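Local coordinates for probable leucine/isoleucine/valine-binding protein (Rhodopirellula baltica, PDB 4KV7) that probably binds leucine, isoleucine, valine or a related small molecule as the solute receptor of an ABC-type importer, at residues His39-Glu47 / Ala289-Leu297; His275-Tyr286 / Leu299-Ile308. The protein carries 1 engineered substitution. All coordinates share one frame; numbering follows the deposited sequence.

Interaction 1 (His39-Glu47 / Ala289-Leu297)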
# COMPACT_ATOMS: atom_id res chain seq x y z
N HIS A 39 -6.29 -11.48 -0.65
CA HIS A 39 -7.68 -11.64 -1.06
C HIS A 39 -8.01 -10.84 -2.32
O HIS A 39 -8.74 -11.32 -3.18
CB HIS A 39 -8.64 -11.25 0.06
CG HIS A 39 -8.75 -12.27 1.15
ND1 HIS A 39 -8.82 -13.62 0.90
CD2 HIS A 39 -8.83 -12.13 2.49
CE1 HIS A 39 -8.93 -14.27 2.05
NE2 HIS A 39 -8.94 -13.39 3.03
N GLY A 40 -7.51 -9.61 -2.42
CA GLY A 40 -7.78 -8.80 -3.59
C GLY A 40 -7.23 -9.42 -4.86
O GLY A 40 -7.91 -9.47 -5.89
N ILE A 41 -5.99 -9.89 -4.79
CA ILE A 41 -5.38 -10.58 -5.92
C ILE A 41 -6.18 -11.84 -6.28
O ILE A 41 -6.47 -12.10 -7.45
CB ILE A 41 -3.91 -10.95 -5.61
CG1 ILE A 41 -3.04 -9.69 -5.56
CG2 ILE A 41 -3.36 -11.96 -6.63
CD1 ILE A 41 -2.64 -9.19 -6.91
N LEU A 42 -6.54 -12.62 -5.27
CA LEU A 42 -7.27 -13.85 -5.54
C LEU A 42 -8.66 -13.59 -6.09
O LEU A 42 -9.16 -14.35 -6.91
CB LEU A 42 -7.33 -14.72 -4.29
CG LEU A 42 -6.00 -15.34 -3.86
CD1 LEU A 42 -6.16 -16.10 -2.55
CD2 LEU A 42 -5.44 -16.27 -4.94
N ALA A 43 -9.30 -12.50 -5.66
CA ALA A 43 -10.60 -12.15 -6.22
C ALA A 43 -10.46 -11.79 -7.70
O ALA A 43 -11.30 -12.16 -8.53
CB ALA A 43 -11.23 -11.01 -5.45
N ALA A 44 -9.39 -11.07 -8.04
CA ALA A 44 -9.10 -10.75 -9.44
C ALA A 44 -8.85 -12.03 -10.24
O ALA A 44 -9.33 -12.18 -11.36
CB ALA A 44 -7.92 -9.80 -9.56
N PHE A 45 -8.09 -12.96 -9.67
CA PHE A 45 -7.80 -14.21 -10.37
C PHE A 45 -9.08 -15.03 -10.54
O PHE A 45 -9.29 -15.63 -11.58
CB PHE A 45 -6.75 -15.03 -9.62
CG PHE A 45 -5.33 -14.52 -9.75
CD1 PHE A 45 -5.03 -13.33 -10.41
CD2 PHE A 45 -4.28 -15.25 -9.19
CE1 PHE A 45 -3.71 -12.89 -10.52
CE2 PHE A 45 -2.98 -14.82 -9.30
CZ PHE A 45 -2.69 -13.64 -9.96
N ASP A 46 -9.93 -15.05 -9.51
CA ASP A 46 -11.22 -15.73 -9.56
C ASP A 46 -12.09 -15.20 -10.69
O ASP A 46 -12.71 -15.96 -11.44
CB ASP A 46 -11.94 -15.58 -8.22
CG ASP A 46 -13.17 -16.44 -8.11
OD1 ASP A 46 -13.02 -17.68 -8.09
OD2 ASP A 46 -14.29 -15.89 -8.02
N GLU A 47 -12.14 -13.88 -10.80
CA GLU A 47 -12.91 -13.23 -11.85
C GLU A 47 -12.36 -13.57 -13.23
O GLU A 47 -13.13 -13.84 -14.16
CB GLU A 47 -12.90 -11.72 -11.64
CG GLU A 47 -13.58 -10.98 -12.77
CD GLU A 47 -13.48 -9.48 -12.64
OE1 GLU A 47 -12.53 -9.02 -11.99
OE2 GLU A 47 -14.36 -8.77 -13.19
N ALA A 289 -16.51 -8.88 -7.89
CA ALA A 289 -15.51 -9.93 -7.78
C ALA A 289 -15.39 -10.41 -6.34
O ALA A 289 -15.33 -11.61 -6.08
CB ALA A 289 -14.17 -9.47 -8.30
N MSE A 290 -15.37 -9.47 -5.40
CA MSE A 290 -15.33 -9.82 -3.98
C MSE A 290 -16.56 -10.60 -3.53
O MSE A 290 -16.45 -11.58 -2.78
CB MSE A 290 -15.18 -8.57 -3.12
CG MSE A 290 -13.82 -7.91 -3.23
SE MSE A 290 -12.39 -8.89 -2.33
CE MSE A 290 -12.88 -8.44 -0.50
N ARG A 291 -17.73 -10.16 -3.99
CA ARG A 291 -18.97 -10.81 -3.60
C ARG A 291 -18.98 -12.27 -4.06
O ARG A 291 -19.41 -13.16 -3.31
CB ARG A 291 -20.17 -10.05 -4.18
CG ARG A 291 -21.51 -10.52 -3.62
CD ARG A 291 -22.67 -9.71 -4.18
NE ARG A 291 -22.78 -9.85 -5.63
CZ ARG A 291 -22.43 -8.91 -6.51
NH1 ARG A 291 -21.98 -7.73 -6.09
NH2 ARG A 291 -22.55 -9.13 -7.81
N ASP A 292 -18.52 -12.51 -5.28
CA ASP A 292 -18.49 -13.87 -5.82
C ASP A 292 -17.37 -14.70 -5.21
O ASP A 292 -17.51 -15.91 -5.05
CB ASP A 292 -18.34 -13.84 -7.35
CG ASP A 292 -19.62 -13.46 -8.07
OD1 ASP A 292 -20.68 -13.34 -7.40
OD2 ASP A 292 -19.57 -13.31 -9.31
N TYR A 293 -16.26 -14.05 -4.88
CA TYR A 293 -15.09 -14.74 -4.31
C TYR A 293 -15.36 -15.19 -2.88
O TYR A 293 -15.15 -16.36 -2.54
CB TYR A 293 -13.87 -13.81 -4.41
CG TYR A 293 -12.66 -14.19 -3.58
CD1 TYR A 293 -11.85 -15.26 -3.93
CD2 TYR A 293 -12.31 -13.45 -2.46
CE1 TYR A 293 -10.73 -15.60 -3.18
CE2 TYR A 293 -11.19 -13.77 -1.70
CZ TYR A 293 -10.42 -14.85 -2.07
OH TYR A 293 -9.31 -15.18 -1.33
N ASP A 294 -15.83 -14.28 -2.05
CA ASP A 294 -16.20 -14.61 -0.67
C ASP A 294 -17.05 -13.49 -0.11
O ASP A 294 -16.51 -12.46 0.31
CB ASP A 294 -14.95 -14.81 0.19
CG ASP A 294 -15.28 -15.23 1.62
OD1 ASP A 294 -16.46 -15.23 2.00
OD2 ASP A 294 -14.33 -15.55 2.38
N PRO A 295 -18.37 -13.68 -0.08
CA PRO A 295 -19.26 -12.60 0.37
C PRO A 295 -19.14 -12.28 1.86
O PRO A 295 -19.73 -11.30 2.31
CB PRO A 295 -20.65 -13.14 0.05
CG PRO A 295 -20.49 -14.63 0.12
CD PRO A 295 -19.12 -14.89 -0.45
N GLU A 296 -18.41 -13.09 2.62
CA GLU A 296 -18.24 -12.80 4.05
C GLU A 296 -17.11 -11.81 4.33
O GLU A 296 -17.04 -11.25 5.42
CB GLU A 296 -18.03 -14.08 4.86
CG GLU A 296 -19.06 -15.17 4.61
CD GLU A 296 -20.50 -14.71 4.80
OE1 GLU A 296 -20.78 -13.90 5.71
OE2 GLU A 296 -21.37 -15.18 4.03
N LEU A 297 -16.23 -11.60 3.35
CA LEU A 297 -15.11 -10.68 3.55
C LEU A 297 -15.56 -9.24 3.46
O LEU A 297 -16.23 -8.86 2.51
CB LEU A 297 -14.01 -10.89 2.51
CG LEU A 297 -13.33 -12.25 2.51
CD1 LEU A 297 -12.38 -12.33 1.33
CD2 LEU A 297 -12.59 -12.50 3.82
O HOH W 1 -14.44 -13.21 -8.21
O HOH W 2 -15.87 -17.97 -6.62
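Tyr-293 is the knob of this contact, its side chain set into the hollow that His-39, Leu-42, Ala-43 and Asp-46 form on the surface of helix 31-50. With CG anti to the backbone N (chi1 165°), its ring leans along the floor of the hollow, one face laid on the backbone of Leu-42 and Ala-43; Ala-43 CA lies 3.9 Å from Tyr-293 CG. The small side chain of Ala-43 makes room for this. One wall is Leu-42, whose CB comes to 3.7 Å from Tyr-293 CE1. At the far end the phenol meets the edge of the His-39 imidazole, Tyr-293 OH and His-39 ND1 forming a hydrogen bond of 2.8 Å in the planes of both rings. This is a single knob in a hole between nearly perpendicular helices, the short segments crossing at 88° with their axes 8.8 Å apart, and it sets helix 281-293 against helix 31-50, whose Leu-42 and Phe-45 also pack on strand 57-65. A second bump is Leu-297, on the turn after helix 281-293: its CD1 sits over one face of the His-39 imidazole in a CH-pi contact, 3.7 Å from the ring centroid. Ala-43 CB, besides meeting the tyrosine, touches SE of selenomethionine Met-290 (3.9 Å), which the side chain reaches by bending at both chi2 and chi3. Ala-289 CB nestles beside Ala-43 O at 3.9 Å. At the wetter margin, Asp-46 OD2 holds two bridging waters: one, 2.7 Å from that oxygen, leads to Ala-289 O and the other to Asp-292 O.

Interaction 2 (His275-Tyr286 / Leu299-Ile308)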
# COMPACT_ATOMS: atom_id res chain seq x y z
N HIS A 275 -12.38 5.19 -3.27
CA HIS A 275 -13.10 4.57 -2.18
C HIS A 275 -13.79 3.31 -2.68
O HIS A 275 -14.31 3.28 -3.79
CB HIS A 275 -14.12 5.52 -1.58
CG HIS A 275 -14.52 5.14 -0.20
ND1 HIS A 275 -15.29 4.03 0.07
CD2 HIS A 275 -14.21 5.68 1.00
CE1 HIS A 275 -15.45 3.92 1.38
NE2 HIS A 275 -14.80 4.91 1.96
N PHE A 276 -13.80 2.26 -1.86
CA PHE A 276 -14.43 1.01 -2.26
C PHE A 276 -15.95 1.10 -2.37
O PHE A 276 -16.58 0.18 -2.90
CB PHE A 276 -14.01 -0.15 -1.35
CG PHE A 276 -14.17 0.13 0.12
CD1 PHE A 276 -15.41 0.05 0.73
CD2 PHE A 276 -13.06 0.44 0.90
CE1 PHE A 276 -15.54 0.27 2.09
CE2 PHE A 276 -13.19 0.67 2.26
CZ PHE A 276 -14.43 0.58 2.85
N ASP A 277 -16.53 2.21 -1.92
CA ASP A 277 -17.95 2.45 -2.11
C ASP A 277 -18.24 3.28 -3.37
O ASP A 277 -19.41 3.56 -3.66
CB ASP A 277 -18.56 3.15 -0.88
CG ASP A 277 -18.64 2.23 0.34
OD1 ASP A 277 -18.75 1.00 0.17
OD2 ASP A 277 -18.62 2.75 1.48
N SER A 278 -17.20 3.66 -4.10
CA SER A 278 -17.34 4.47 -5.32
C SER A 278 -18.10 3.74 -6.42
O SER A 278 -18.11 2.51 -6.46
CB SER A 278 -15.95 4.82 -5.87
OG SER A 278 -16.03 5.48 -7.13
N ASP A 279 -18.69 4.49 -7.34
CA ASP A 279 -19.36 3.85 -8.46
C ASP A 279 -18.52 3.89 -9.74
O ASP A 279 -19.01 3.60 -10.82
CB ASP A 279 -20.76 4.41 -8.65
CG ASP A 279 -21.63 4.19 -7.43
OD1 ASP A 279 -21.48 3.13 -6.78
OD2 ASP A 279 -22.45 5.08 -7.12
N LEU A 280 -17.24 4.21 -9.59
CA LEU A 280 -16.30 4.10 -10.70
C LEU A 280 -16.38 2.66 -11.23
O LEU A 280 -16.47 1.72 -10.43
CB LEU A 280 -14.87 4.39 -10.24
CG LEU A 280 -14.52 5.86 -10.02
CD1 LEU A 280 -13.21 5.95 -9.25
CD2 LEU A 280 -14.43 6.59 -11.34
N PRO A 281 -16.31 2.48 -12.55
CA PRO A 281 -16.49 1.13 -13.11
C PRO A 281 -15.57 0.07 -12.50
O PRO A 281 -16.03 -1.04 -12.22
CB PRO A 281 -16.21 1.32 -14.60
CG PRO A 281 -16.60 2.74 -14.86
CD PRO A 281 -16.20 3.50 -13.61
N LEU A 282 -14.30 0.39 -12.28
CA LEU A 282 -13.39 -0.59 -11.69
C LEU A 282 -13.84 -0.98 -10.30
O LEU A 282 -13.75 -2.16 -9.91
CB LEU A 282 -11.96 -0.04 -11.60
CG LEU A 282 -10.92 -0.99 -10.97
CD1 LEU A 282 -9.58 -0.73 -11.58
CD2 LEU A 282 -10.82 -0.86 -9.44
N VAL A 283 -14.29 -0.01 -9.52
CA VAL A 283 -14.69 -0.28 -8.15
C VAL A 283 -15.95 -1.15 -8.10
O VAL A 283 -16.04 -2.04 -7.26
CB VAL A 283 -14.85 1.00 -7.31
CG1 VAL A 283 -15.27 0.65 -5.90
CG2 VAL A 283 -13.54 1.78 -7.30
N ARG A 284 -16.89 -0.92 -9.00
CA ARG A 284 -18.07 -1.78 -9.07
C ARG A 284 -17.66 -3.21 -9.42
O ARG A 284 -18.20 -4.17 -8.87
CB ARG A 284 -19.08 -1.25 -10.09
CG ARG A 284 -19.53 0.17 -9.80
CD ARG A 284 -20.69 0.58 -10.69
NE ARG A 284 -20.39 0.48 -12.11
CZ ARG A 284 -20.96 1.22 -13.06
NH1 ARG A 284 -21.85 2.15 -12.75
NH2 ARG A 284 -20.64 1.05 -14.34
N GLU A 285 -16.68 -3.34 -10.31
CA GLU A 285 -16.15 -4.64 -10.69
C GLU A 285 -15.43 -5.33 -9.53
O GLU A 285 -15.55 -6.54 -9.33
CB GLU A 285 -15.24 -4.49 -11.92
CG GLU A 285 -16.03 -4.24 -13.21
CD GLU A 285 -15.21 -3.59 -14.33
OE1 GLU A 285 -14.04 -3.24 -14.13
OE2 GLU A 285 -15.77 -3.42 -15.43
N TYR A 286 -14.68 -4.56 -8.75
CA TYR A 286 -14.09 -5.04 -7.51
C TYR A 286 -15.16 -5.60 -6.59
O TYR A 286 -15.01 -6.70 -6.06
CB TYR A 286 -13.33 -3.91 -6.83
CG TYR A 286 -13.07 -4.11 -5.35
CD1 TYR A 286 -12.12 -5.02 -4.90
CD2 TYR A 286 -13.78 -3.37 -4.40
CE1 TYR A 286 -11.89 -5.19 -3.54
CE2 TYR A 286 -13.55 -3.54 -3.05
CZ TYR A 286 -12.61 -4.44 -2.62
OH TYR A 286 -12.41 -4.58 -1.26
N LEU A 299 -15.18 -5.32 2.59
CA LEU A 299 -14.42 -4.54 1.62
C LEU A 299 -13.36 -3.71 2.34
O LEU A 299 -13.52 -3.39 3.52
CB LEU A 299 -15.34 -3.63 0.83
CG LEU A 299 -16.50 -4.32 0.12
CD1 LEU A 299 -17.31 -3.31 -0.67
CD2 LEU A 299 -15.99 -5.44 -0.78
N SER A 300 -12.27 -3.39 1.65
CA SER A 300 -11.25 -2.53 2.24
C SER A 300 -10.42 -1.85 1.16
O SER A 300 -10.38 -2.31 0.02
CB SER A 300 -10.32 -3.32 3.16
OG SER A 300 -9.49 -4.22 2.45
N PHE A 301 -9.75 -0.77 1.52
CA PHE A 301 -8.84 -0.14 0.58
C PHE A 301 -7.71 -1.09 0.21
O PHE A 301 -7.16 -1.00 -0.88
CB PHE A 301 -8.24 1.16 1.13
CG PHE A 301 -9.28 2.17 1.57
CD1 PHE A 301 -10.06 2.85 0.63
CD2 PHE A 301 -9.46 2.45 2.91
CE1 PHE A 301 -11.02 3.77 1.04
CE2 PHE A 301 -10.43 3.36 3.32
CZ PHE A 301 -11.19 4.03 2.39
N VAL A 302 -7.34 -1.98 1.14
CA VAL A 302 -6.23 -2.89 0.92
C VAL A 302 -6.59 -3.93 -0.14
O VAL A 302 -5.84 -4.13 -1.10
CB VAL A 302 -5.80 -3.57 2.24
CG1 VAL A 302 -4.66 -4.53 1.98
CG2 VAL A 302 -5.39 -2.52 3.28
N SER A 303 -7.73 -4.59 0.01
CA SER A 303 -8.08 -5.56 -1.01
C SER A 303 -8.43 -4.91 -2.34
O SER A 303 -8.23 -5.53 -3.38
CB SER A 303 -9.19 -6.52 -0.55
OG SER A 303 -10.36 -5.83 -0.18
N LEU A 304 -8.95 -3.68 -2.34
CA LEU A 304 -9.16 -2.98 -3.59
C LEU A 304 -7.83 -2.78 -4.31
O LEU A 304 -7.74 -2.99 -5.52
CB LEU A 304 -9.87 -1.64 -3.35
CG LEU A 304 -10.00 -0.71 -4.55
CD1 LEU A 304 -10.70 -1.41 -5.72
CD2 LEU A 304 -10.79 0.52 -4.14
N GLU A 305 -6.78 -2.40 -3.58
CA GLU A 305 -5.46 -2.30 -4.20
C GLU A 305 -5.00 -3.65 -4.76
O GLU A 305 -4.47 -3.71 -5.87
CB GLU A 305 -4.43 -1.72 -3.23
CG GLU A 305 -3.07 -1.48 -3.85
CD GLU A 305 -2.10 -0.74 -2.94
OE1 GLU A 305 -2.52 -0.27 -1.86
OE2 GLU A 305 -0.91 -0.65 -3.30
N GLY A 306 -5.18 -4.73 -4.01
CA GLY A 306 -4.79 -6.04 -4.49
C GLY A 306 -5.53 -6.43 -5.76
O GLY A 306 -4.96 -6.98 -6.71
N TYR A 307 -6.83 -6.13 -5.79
CA TYR A 307 -7.65 -6.38 -6.95
C TYR A 307 -7.15 -5.61 -8.18
O TYR A 307 -7.07 -6.15 -9.28
CB TYR A 307 -9.12 -6.06 -6.64
CG TYR A 307 -10.02 -6.21 -7.84
CD1 TYR A 307 -10.49 -7.45 -8.24
CD2 TYR A 307 -10.41 -5.09 -8.58
CE1 TYR A 307 -11.31 -7.59 -9.34
CE2 TYR A 307 -11.23 -5.22 -9.67
CZ TYR A 307 -11.67 -6.46 -10.06
OH TYR A 307 -12.49 -6.54 -11.16
N ILE A 308 -6.81 -4.34 -7.99
CA ILE A 308 -6.26 -3.51 -9.06
C ILE A 308 -4.96 -4.09 -9.60
O ILE A 308 -4.77 -4.20 -10.81
CB ILE A 308 -6.05 -2.07 -8.58
CG1 ILE A 308 -7.40 -1.39 -8.43
CG2 ILE A 308 -5.14 -1.29 -9.54
CD1 ILE A 308 -7.39 -0.10 -7.63
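Tyr-286 OH is gripped by two groups at the start of helix 301-319: Ser-300 N donates to it nearly straight (3.1 Å, 166°), and the hydroxyl donates its proton in a hydrogen bond to Ser-303 OG, 2.6 Å away and close to the ring plane. The phenol is therefore both acceptor and donor, and its buried oxygen is satisfied. Leu-304 CA rides over one ring face, while the edge of Tyr-286 is turned toward the face of Tyr-307 in an offset edge-to-face pair, with Tyr-286 CA over that face, 3.8 Å from the Tyr-307 ring centroid. Ser-300 is the N-cap of the helix, its OG accepting from Ser-303 N, so the tyrosine ties helix 281-293 to a capped helix start in this periplasmic-binding-protein fold. A phenylalanine in place of Tyr-286 would probably keep the ring packing but leave Ser-300 N without its acceptor and Ser-303 OG without its donor. Beyond the cap, His-275, Phe-276 and Phe-301 cluster: the edge of Phe-276 points at the face of Phe-301, whose own edge meets the His-275 face. With CG between its backbone N and carbonyl carbon (chi1 51°), Phe-276 lays one ring face over the Leu-299 to Ser-300 peptide. Leu-304 CD1 packs against Tyr-286 CG (3.6 Å).

In the fold
Interactions 1 and 2 lie about 11 Å apart, centre to centre, on the same side of the chain's centre, and both use helix 281-293. Its first half meets helix 301-319 in interaction 2; its last turn and the loop beyond meet helix 31-50 in interaction 1. Along the chain the segments alternate: 39-47, 275-286, 289-297, 299-308. The contacts also touch directly, through a probable hydrogen bond of 2.6 Å between Glu-47 OE1 and Tyr-307 OH, and through Ala-289 against the Tyr-307 ring. Three helices thus pack together, joining an early part of the chain to a late one, consistent with the repeated crossing between lobes in periplasmic binding proteins.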